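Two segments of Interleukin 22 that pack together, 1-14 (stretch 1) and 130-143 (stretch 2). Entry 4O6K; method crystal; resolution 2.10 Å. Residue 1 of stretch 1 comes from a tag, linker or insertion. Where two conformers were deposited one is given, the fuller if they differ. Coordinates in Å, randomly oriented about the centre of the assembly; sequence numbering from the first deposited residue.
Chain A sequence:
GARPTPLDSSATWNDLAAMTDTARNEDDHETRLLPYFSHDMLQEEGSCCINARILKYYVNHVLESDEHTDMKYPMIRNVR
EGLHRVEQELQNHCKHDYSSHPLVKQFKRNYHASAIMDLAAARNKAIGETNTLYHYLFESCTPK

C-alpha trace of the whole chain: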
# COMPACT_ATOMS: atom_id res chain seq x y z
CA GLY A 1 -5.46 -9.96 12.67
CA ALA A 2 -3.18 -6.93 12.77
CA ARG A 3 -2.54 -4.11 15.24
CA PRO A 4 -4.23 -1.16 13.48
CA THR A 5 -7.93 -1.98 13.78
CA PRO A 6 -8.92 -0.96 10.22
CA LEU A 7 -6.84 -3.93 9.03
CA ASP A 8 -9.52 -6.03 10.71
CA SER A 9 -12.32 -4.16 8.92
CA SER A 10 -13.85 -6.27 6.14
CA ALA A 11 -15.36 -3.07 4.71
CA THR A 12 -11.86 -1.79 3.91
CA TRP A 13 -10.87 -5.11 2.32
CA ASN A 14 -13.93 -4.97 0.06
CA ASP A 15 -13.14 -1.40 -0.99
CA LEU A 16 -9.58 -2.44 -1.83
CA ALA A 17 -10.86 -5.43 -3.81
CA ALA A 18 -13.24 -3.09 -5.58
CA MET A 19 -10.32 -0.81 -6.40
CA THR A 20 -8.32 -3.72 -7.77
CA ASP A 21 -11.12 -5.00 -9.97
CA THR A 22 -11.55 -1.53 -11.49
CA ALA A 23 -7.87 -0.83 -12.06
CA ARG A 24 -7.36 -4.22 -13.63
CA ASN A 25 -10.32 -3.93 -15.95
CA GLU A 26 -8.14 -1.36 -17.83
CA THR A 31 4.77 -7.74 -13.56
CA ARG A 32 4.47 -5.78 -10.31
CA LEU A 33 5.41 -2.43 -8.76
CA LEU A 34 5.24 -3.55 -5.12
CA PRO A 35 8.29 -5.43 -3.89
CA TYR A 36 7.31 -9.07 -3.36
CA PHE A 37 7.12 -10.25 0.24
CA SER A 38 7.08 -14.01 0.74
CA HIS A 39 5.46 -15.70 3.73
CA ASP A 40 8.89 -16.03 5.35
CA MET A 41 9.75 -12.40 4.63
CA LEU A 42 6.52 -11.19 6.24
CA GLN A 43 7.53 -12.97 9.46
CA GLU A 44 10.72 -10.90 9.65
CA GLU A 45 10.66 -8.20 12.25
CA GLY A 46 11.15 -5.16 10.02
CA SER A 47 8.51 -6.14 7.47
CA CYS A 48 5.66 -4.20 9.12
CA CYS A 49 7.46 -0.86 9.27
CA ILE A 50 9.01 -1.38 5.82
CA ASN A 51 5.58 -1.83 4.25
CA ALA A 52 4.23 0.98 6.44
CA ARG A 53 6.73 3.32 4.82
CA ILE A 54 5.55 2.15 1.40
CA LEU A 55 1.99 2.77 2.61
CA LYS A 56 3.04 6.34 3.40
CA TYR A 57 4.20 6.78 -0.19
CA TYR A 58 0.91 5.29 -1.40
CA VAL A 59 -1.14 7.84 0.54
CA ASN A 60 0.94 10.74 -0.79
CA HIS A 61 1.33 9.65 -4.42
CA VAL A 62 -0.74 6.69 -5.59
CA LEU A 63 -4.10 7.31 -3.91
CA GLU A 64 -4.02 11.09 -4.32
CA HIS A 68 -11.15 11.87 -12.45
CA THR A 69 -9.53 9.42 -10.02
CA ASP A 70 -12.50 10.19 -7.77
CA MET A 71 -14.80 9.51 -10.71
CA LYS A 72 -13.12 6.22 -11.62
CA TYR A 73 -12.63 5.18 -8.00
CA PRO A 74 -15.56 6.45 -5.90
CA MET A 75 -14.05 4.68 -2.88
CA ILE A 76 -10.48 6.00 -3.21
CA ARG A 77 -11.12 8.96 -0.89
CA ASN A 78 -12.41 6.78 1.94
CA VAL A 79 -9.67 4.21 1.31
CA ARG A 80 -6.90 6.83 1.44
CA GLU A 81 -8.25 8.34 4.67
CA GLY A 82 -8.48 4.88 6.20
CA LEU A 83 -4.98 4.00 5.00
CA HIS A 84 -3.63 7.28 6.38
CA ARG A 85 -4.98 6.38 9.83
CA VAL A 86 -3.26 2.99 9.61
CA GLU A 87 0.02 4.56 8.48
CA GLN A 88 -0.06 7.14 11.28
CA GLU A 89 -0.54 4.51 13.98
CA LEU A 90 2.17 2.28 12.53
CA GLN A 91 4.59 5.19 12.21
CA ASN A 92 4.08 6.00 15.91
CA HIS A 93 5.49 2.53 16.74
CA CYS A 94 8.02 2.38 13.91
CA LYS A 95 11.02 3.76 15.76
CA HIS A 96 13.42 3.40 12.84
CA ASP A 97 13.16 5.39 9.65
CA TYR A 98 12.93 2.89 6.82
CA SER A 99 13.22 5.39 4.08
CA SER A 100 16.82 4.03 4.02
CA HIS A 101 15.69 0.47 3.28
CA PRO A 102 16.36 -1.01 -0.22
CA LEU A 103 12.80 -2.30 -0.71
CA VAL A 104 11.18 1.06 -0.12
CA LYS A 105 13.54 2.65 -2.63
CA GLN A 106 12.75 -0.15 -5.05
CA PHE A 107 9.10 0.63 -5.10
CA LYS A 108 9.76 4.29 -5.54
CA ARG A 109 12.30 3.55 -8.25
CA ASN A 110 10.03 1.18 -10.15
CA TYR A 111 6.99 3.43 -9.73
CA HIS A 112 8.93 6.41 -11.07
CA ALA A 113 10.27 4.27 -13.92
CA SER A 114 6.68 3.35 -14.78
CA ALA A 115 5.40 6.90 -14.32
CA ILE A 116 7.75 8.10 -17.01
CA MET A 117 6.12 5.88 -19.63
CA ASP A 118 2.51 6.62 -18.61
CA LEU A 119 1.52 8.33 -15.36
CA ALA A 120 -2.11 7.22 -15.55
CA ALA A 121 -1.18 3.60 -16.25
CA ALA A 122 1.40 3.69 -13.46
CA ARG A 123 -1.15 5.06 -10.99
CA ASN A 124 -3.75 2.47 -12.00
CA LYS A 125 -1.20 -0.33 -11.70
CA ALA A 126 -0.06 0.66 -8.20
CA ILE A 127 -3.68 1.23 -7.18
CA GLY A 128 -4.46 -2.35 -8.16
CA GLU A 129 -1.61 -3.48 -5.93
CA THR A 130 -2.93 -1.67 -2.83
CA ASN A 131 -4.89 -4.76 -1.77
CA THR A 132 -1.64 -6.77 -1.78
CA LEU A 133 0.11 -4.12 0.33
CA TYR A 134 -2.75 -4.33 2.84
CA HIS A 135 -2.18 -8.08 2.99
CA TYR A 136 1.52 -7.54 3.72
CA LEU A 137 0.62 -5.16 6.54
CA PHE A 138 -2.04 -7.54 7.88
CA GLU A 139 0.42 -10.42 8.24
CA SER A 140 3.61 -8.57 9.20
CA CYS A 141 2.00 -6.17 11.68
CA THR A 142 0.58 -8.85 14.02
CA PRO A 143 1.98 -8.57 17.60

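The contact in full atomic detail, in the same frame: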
# COMPACT_ATOMS: atom_id res chain seq x y z
N GLY A 1 -5.10 -11.36 12.53
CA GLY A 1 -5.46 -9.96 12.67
C GLY A 1 -4.36 -9.02 12.22
O GLY A 1 -3.67 -9.27 11.23
N ALA A 2 -4.29 -7.87 12.88
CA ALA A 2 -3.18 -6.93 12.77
C ALA A 2 -3.29 -6.03 13.98
O ALA A 2 -4.19 -6.24 14.79
CB ALA A 2 -3.24 -6.14 11.48
N ARG A 3 -2.41 -5.04 14.12
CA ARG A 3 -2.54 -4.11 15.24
C ARG A 3 -3.50 -2.95 14.88
O ARG A 3 -4.43 -2.69 15.63
CB ARG A 3 -1.18 -3.58 15.74
CG ARG A 3 -0.03 -3.50 14.73
CD ARG A 3 1.30 -3.23 15.43
NE ARG A 3 1.95 -4.46 15.87
CZ ARG A 3 3.09 -4.93 15.37
NH1 ARG A 3 3.72 -4.27 14.41
NH2 ARG A 3 3.60 -6.06 15.84
N PRO A 4 -3.27 -2.24 13.75
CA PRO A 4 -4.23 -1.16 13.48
C PRO A 4 -5.58 -1.74 13.13
O PRO A 4 -5.69 -2.50 12.16
CB PRO A 4 -3.62 -0.42 12.29
CG PRO A 4 -2.21 -0.88 12.21
CD PRO A 4 -2.27 -2.30 12.66
N THR A 5 -6.60 -1.39 13.90
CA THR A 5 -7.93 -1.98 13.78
C THR A 5 -8.59 -1.94 12.38
O THR A 5 -9.37 -2.83 12.06
CB THR A 5 -8.88 -1.35 14.81
OG1 THR A 5 -9.04 0.04 14.54
CG2 THR A 5 -8.30 -1.52 16.20
N PRO A 6 -8.31 -0.90 11.56
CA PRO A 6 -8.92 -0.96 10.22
C PRO A 6 -8.46 -2.15 9.38
O PRO A 6 -9.16 -2.53 8.43
CB PRO A 6 -8.47 0.35 9.57
CG PRO A 6 -8.25 1.27 10.71
CD PRO A 6 -7.68 0.41 11.79
N LEU A 7 -7.32 -2.73 9.72
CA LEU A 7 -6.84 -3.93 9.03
C LEU A 7 -7.73 -5.12 9.33
O LEU A 7 -7.67 -6.15 8.65
CB LEU A 7 -5.39 -4.22 9.41
CG LEU A 7 -4.33 -3.44 8.63
CD1 LEU A 7 -2.99 -3.42 9.34
CD2 LEU A 7 -4.16 -4.05 7.25
N ASP A 8 -8.56 -4.99 10.36
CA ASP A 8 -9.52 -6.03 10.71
C ASP A 8 -10.93 -5.67 10.24
O ASP A 8 -11.90 -6.34 10.58
CB ASP A 8 -9.51 -6.30 12.22
CG ASP A 8 -8.30 -7.11 12.65
OD1 ASP A 8 -7.94 -8.07 11.94
OD2 ASP A 8 -7.71 -6.78 13.71
N SER A 9 -11.03 -4.60 9.46
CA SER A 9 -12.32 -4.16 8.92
C SER A 9 -12.56 -4.73 7.53
O SER A 9 -11.87 -4.36 6.57
CB SER A 9 -12.40 -2.63 8.88
OG SER A 9 -13.54 -2.22 8.15
N SER A 10 -13.52 -5.64 7.42
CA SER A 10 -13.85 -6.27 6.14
C SER A 10 -14.33 -5.25 5.11
O SER A 10 -14.19 -5.47 3.90
CB SER A 10 -14.90 -7.36 6.33
OG SER A 10 -16.11 -6.82 6.84
N ALA A 11 -14.92 -4.16 5.59
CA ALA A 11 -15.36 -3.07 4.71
C ALA A 11 -14.19 -2.48 3.92
O ALA A 11 -14.34 -2.18 2.73
CB ALA A 11 -16.04 -1.99 5.53
N THR A 12 -13.05 -2.31 4.57
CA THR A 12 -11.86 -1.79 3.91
C THR A 12 -11.33 -2.77 2.87
O THR A 12 -10.96 -2.37 1.76
CB THR A 12 -10.73 -1.48 4.91
OG1 THR A 12 -10.37 -2.68 5.61
CG2 THR A 12 -11.18 -0.44 5.91
N TRP A 13 -11.29 -4.05 3.23
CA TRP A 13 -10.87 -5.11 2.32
C TRP A 13 -11.71 -5.11 1.04
O TRP A 13 -11.17 -5.19 -0.06
CB TRP A 13 -10.96 -6.47 3.00
CG TRP A 13 -9.87 -6.74 3.99
CD1 TRP A 13 -9.94 -6.60 5.35
CD2 TRP A 13 -8.54 -7.18 3.70
NE1 TRP A 13 -8.73 -6.94 5.92
CE2 TRP A 13 -7.86 -7.30 4.93
CE3 TRP A 13 -7.85 -7.50 2.52
CZ2 TRP A 13 -6.53 -7.71 5.01
CZ3 TRP A 13 -6.53 -7.91 2.61
CH2 TRP A 13 -5.89 -8.01 3.84
N ASN A 14 -13.02 -5.03 1.20
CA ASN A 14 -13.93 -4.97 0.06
C ASN A 14 -13.65 -3.78 -0.85
O ASN A 14 -13.61 -3.92 -2.07
CB ASN A 14 -15.38 -4.91 0.54
CG ASN A 14 -16.36 -4.76 -0.61
OD1 ASN A 14 -16.56 -5.69 -1.40
ND2 ASN A 14 -16.98 -3.59 -0.71
N THR A 130 -2.69 -2.14 -4.20
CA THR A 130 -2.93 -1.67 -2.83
C THR A 130 -3.45 -2.79 -1.93
O THR A 130 -3.08 -2.89 -0.76
CB THR A 130 -3.93 -0.50 -2.80
OG1 THR A 130 -3.59 0.45 -3.82
CG2 THR A 130 -3.90 0.18 -1.45
N ASN A 131 -4.33 -3.63 -2.49
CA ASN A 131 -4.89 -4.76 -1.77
C ASN A 131 -3.78 -5.69 -1.27
O ASN A 131 -3.84 -6.20 -0.15
CB ASN A 131 -5.87 -5.52 -2.66
CG ASN A 131 -6.74 -6.51 -1.89
OD1 ASN A 131 -7.60 -7.16 -2.47
ND2 ASN A 131 -6.52 -6.60 -0.59
N THR A 132 -2.78 -5.92 -2.12
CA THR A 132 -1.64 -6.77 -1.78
C THR A 132 -0.80 -6.16 -0.66
O THR A 132 -0.33 -6.87 0.24
CB THR A 132 -0.75 -7.01 -3.02
OG1 THR A 132 -1.50 -7.69 -4.03
CG2 THR A 132 0.47 -7.86 -2.65
N LEU A 133 -0.62 -4.84 -0.71
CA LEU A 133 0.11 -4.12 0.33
C LEU A 133 -0.59 -4.26 1.68
O LEU A 133 0.05 -4.44 2.72
CB LEU A 133 0.26 -2.65 -0.04
CG LEU A 133 0.99 -1.73 0.94
CD1 LEU A 133 2.39 -2.26 1.26
CD2 LEU A 133 1.07 -0.32 0.39
N TYR A 134 -1.92 -4.18 1.65
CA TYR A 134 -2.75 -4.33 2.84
C TYR A 134 -2.56 -5.71 3.46
O TYR A 134 -2.53 -5.86 4.68
CB TYR A 134 -4.22 -4.11 2.48
CG TYR A 134 -5.06 -3.50 3.58
CD1 TYR A 134 -4.81 -2.21 4.03
CD2 TYR A 134 -6.12 -4.20 4.14
CE1 TYR A 134 -5.58 -1.64 5.02
CE2 TYR A 134 -6.90 -3.63 5.13
CZ TYR A 134 -6.63 -2.36 5.57
OH TYR A 134 -7.40 -1.79 6.55
N HIS A 135 -2.44 -6.71 2.59
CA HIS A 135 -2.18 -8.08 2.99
C HIS A 135 -0.82 -8.23 3.67
O HIS A 135 -0.69 -8.93 4.67
CB HIS A 135 -2.27 -9.00 1.77
CG HIS A 135 -1.43 -10.23 1.86
ND1 HIS A 135 -1.54 -11.14 2.89
CD2 HIS A 135 -0.46 -10.70 1.04
CE1 HIS A 135 -0.67 -12.12 2.71
NE2 HIS A 135 -0.00 -11.88 1.59
N TYR A 136 0.18 -7.55 3.13
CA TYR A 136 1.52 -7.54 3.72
C TYR A 136 1.48 -6.95 5.12
O TYR A 136 2.07 -7.50 6.06
CB TYR A 136 2.49 -6.76 2.84
CG TYR A 136 2.83 -7.44 1.53
CD1 TYR A 136 2.41 -8.74 1.28
CD2 TYR A 136 3.56 -6.79 0.55
CE1 TYR A 136 2.71 -9.37 0.09
CE2 TYR A 136 3.87 -7.41 -0.65
CZ TYR A 136 3.44 -8.70 -0.87
OH TYR A 136 3.75 -9.32 -2.06
N LEU A 137 0.80 -5.82 5.25
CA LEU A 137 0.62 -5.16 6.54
C LEU A 137 -0.13 -6.05 7.52
O LEU A 137 0.27 -6.19 8.67
CB LEU A 137 -0.12 -3.83 6.36
CG LEU A 137 0.65 -2.77 5.58
CD1 LEU A 137 -0.27 -1.64 5.15
CD2 LEU A 137 1.80 -2.23 6.42
N PHE A 138 -1.22 -6.65 7.05
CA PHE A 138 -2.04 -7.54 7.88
C PHE A 138 -1.20 -8.63 8.53
O PHE A 138 -1.32 -8.88 9.73
CB PHE A 138 -3.16 -8.16 7.04
CG PHE A 138 -4.15 -8.96 7.83
CD1 PHE A 138 -3.91 -10.29 8.15
CD2 PHE A 138 -5.34 -8.38 8.27
CE1 PHE A 138 -4.83 -11.03 8.87
CE2 PHE A 138 -6.26 -9.11 8.99
CZ PHE A 138 -6.00 -10.44 9.30
N GLU A 139 -0.36 -9.29 7.74
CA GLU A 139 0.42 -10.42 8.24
C GLU A 139 1.65 -10.00 9.04
O GLU A 139 1.95 -10.59 10.07
CB GLU A 139 0.83 -11.32 7.07
CG GLU A 139 -0.36 -11.91 6.33
CD GLU A 139 -0.05 -13.23 5.66
OE1 GLU A 139 1.13 -13.65 5.67
OE2 GLU A 139 -0.99 -13.86 5.14
N SER A 140 2.36 -8.98 8.57
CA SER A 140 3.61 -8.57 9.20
C SER A 140 3.41 -7.73 10.45
O SER A 140 4.27 -7.72 11.34
CB SER A 140 4.49 -7.81 8.20
OG SER A 140 3.90 -6.57 7.84
N CYS A 141 2.29 -7.02 10.53
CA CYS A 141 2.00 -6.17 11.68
C CYS A 141 1.17 -6.86 12.77
O CYS A 141 0.48 -6.19 13.50
CB CYS A 141 1.28 -4.88 11.25
SG CYS A 141 2.18 -3.93 10.01
N THR A 142 1.22 -8.18 12.89
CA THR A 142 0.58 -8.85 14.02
C THR A 142 1.56 -8.95 15.18
O THR A 142 2.66 -9.46 15.00
CB THR A 142 0.05 -10.28 13.67
OG1 THR A 142 1.12 -11.12 13.21
CG2 THR A 142 -0.98 -10.23 12.63
N PRO A 143 1.17 -8.46 16.38
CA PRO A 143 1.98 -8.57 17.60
C PRO A 143 2.48 -9.99 17.88
O PRO A 143 1.97 -10.94 17.29
CB PRO A 143 1.03 -8.11 18.71
CG PRO A 143 -0.04 -7.33 18.04
CD PRO A 143 -0.14 -7.83 16.62

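The two stretches run roughly antiparallel, the N-to-C directions of helices 10-14 and 130-140 meeting at 147°. Their axes come no closer than 11.2 Å, a gap bridged by large side chains, whereas the chain ends approach directly: Ala 2 CA lies 4.4 Å from Thr 142 CA. Together the stretches bury 793 Å².

Gly 1, a tag residue, places its O over one face of the Phe 138 ring and 2.8 Å from Phe 138 O; both atoms are acceptors, so this proximity is no hydrogen bond. Ala 2 CB adds a modest apolar contact, 4.4 Å from Phe 138 CD2. At Arg 3 the backbone bonds across: N donates to Cys 141 O at 3.2 Å, weakly, since the N-H...O angle is 126°. Cys 141 O and Thr 142 N lie over one face of its guanidinium, while Pro 143 CA sits near the edge.

In the 3-10 segment, Pro 6 O accepts a 2.7 Å hydrogen bond from Tyr 134 OH, tying the tyrosine's polar tip to the backbone. Leu 7 then covers the same ring: its CD2 stands 3.4 Å from the Tyr 134 ring centroid and 9° off the normal, a CH-pi contact. Leu 7 CD2 also lies 4.1 Å from Leu 137 CB and 4.2 Å from Phe 138 CB.

Trp 13 completes the aromatic cluster. Within stretch 1, its NE1 donates to Leu 7 O at 3.0 Å (155°), linking the indole to the 3-10 segment. The edge of Tyr 134 points at the indole face, with six-membered-ring centroids 4.9 Å apart and planes at 77°. The edge of Trp 13 in turn points toward the face of Phe 138 in an offset edge-to-face pair, the centroids of the indole six-membered ring and the Phe 138 ring 5.7 Å apart and the planes at 70°. Further along, Trp 13 CZ3 reaches within 3.5 Å of Asn 131 ND2.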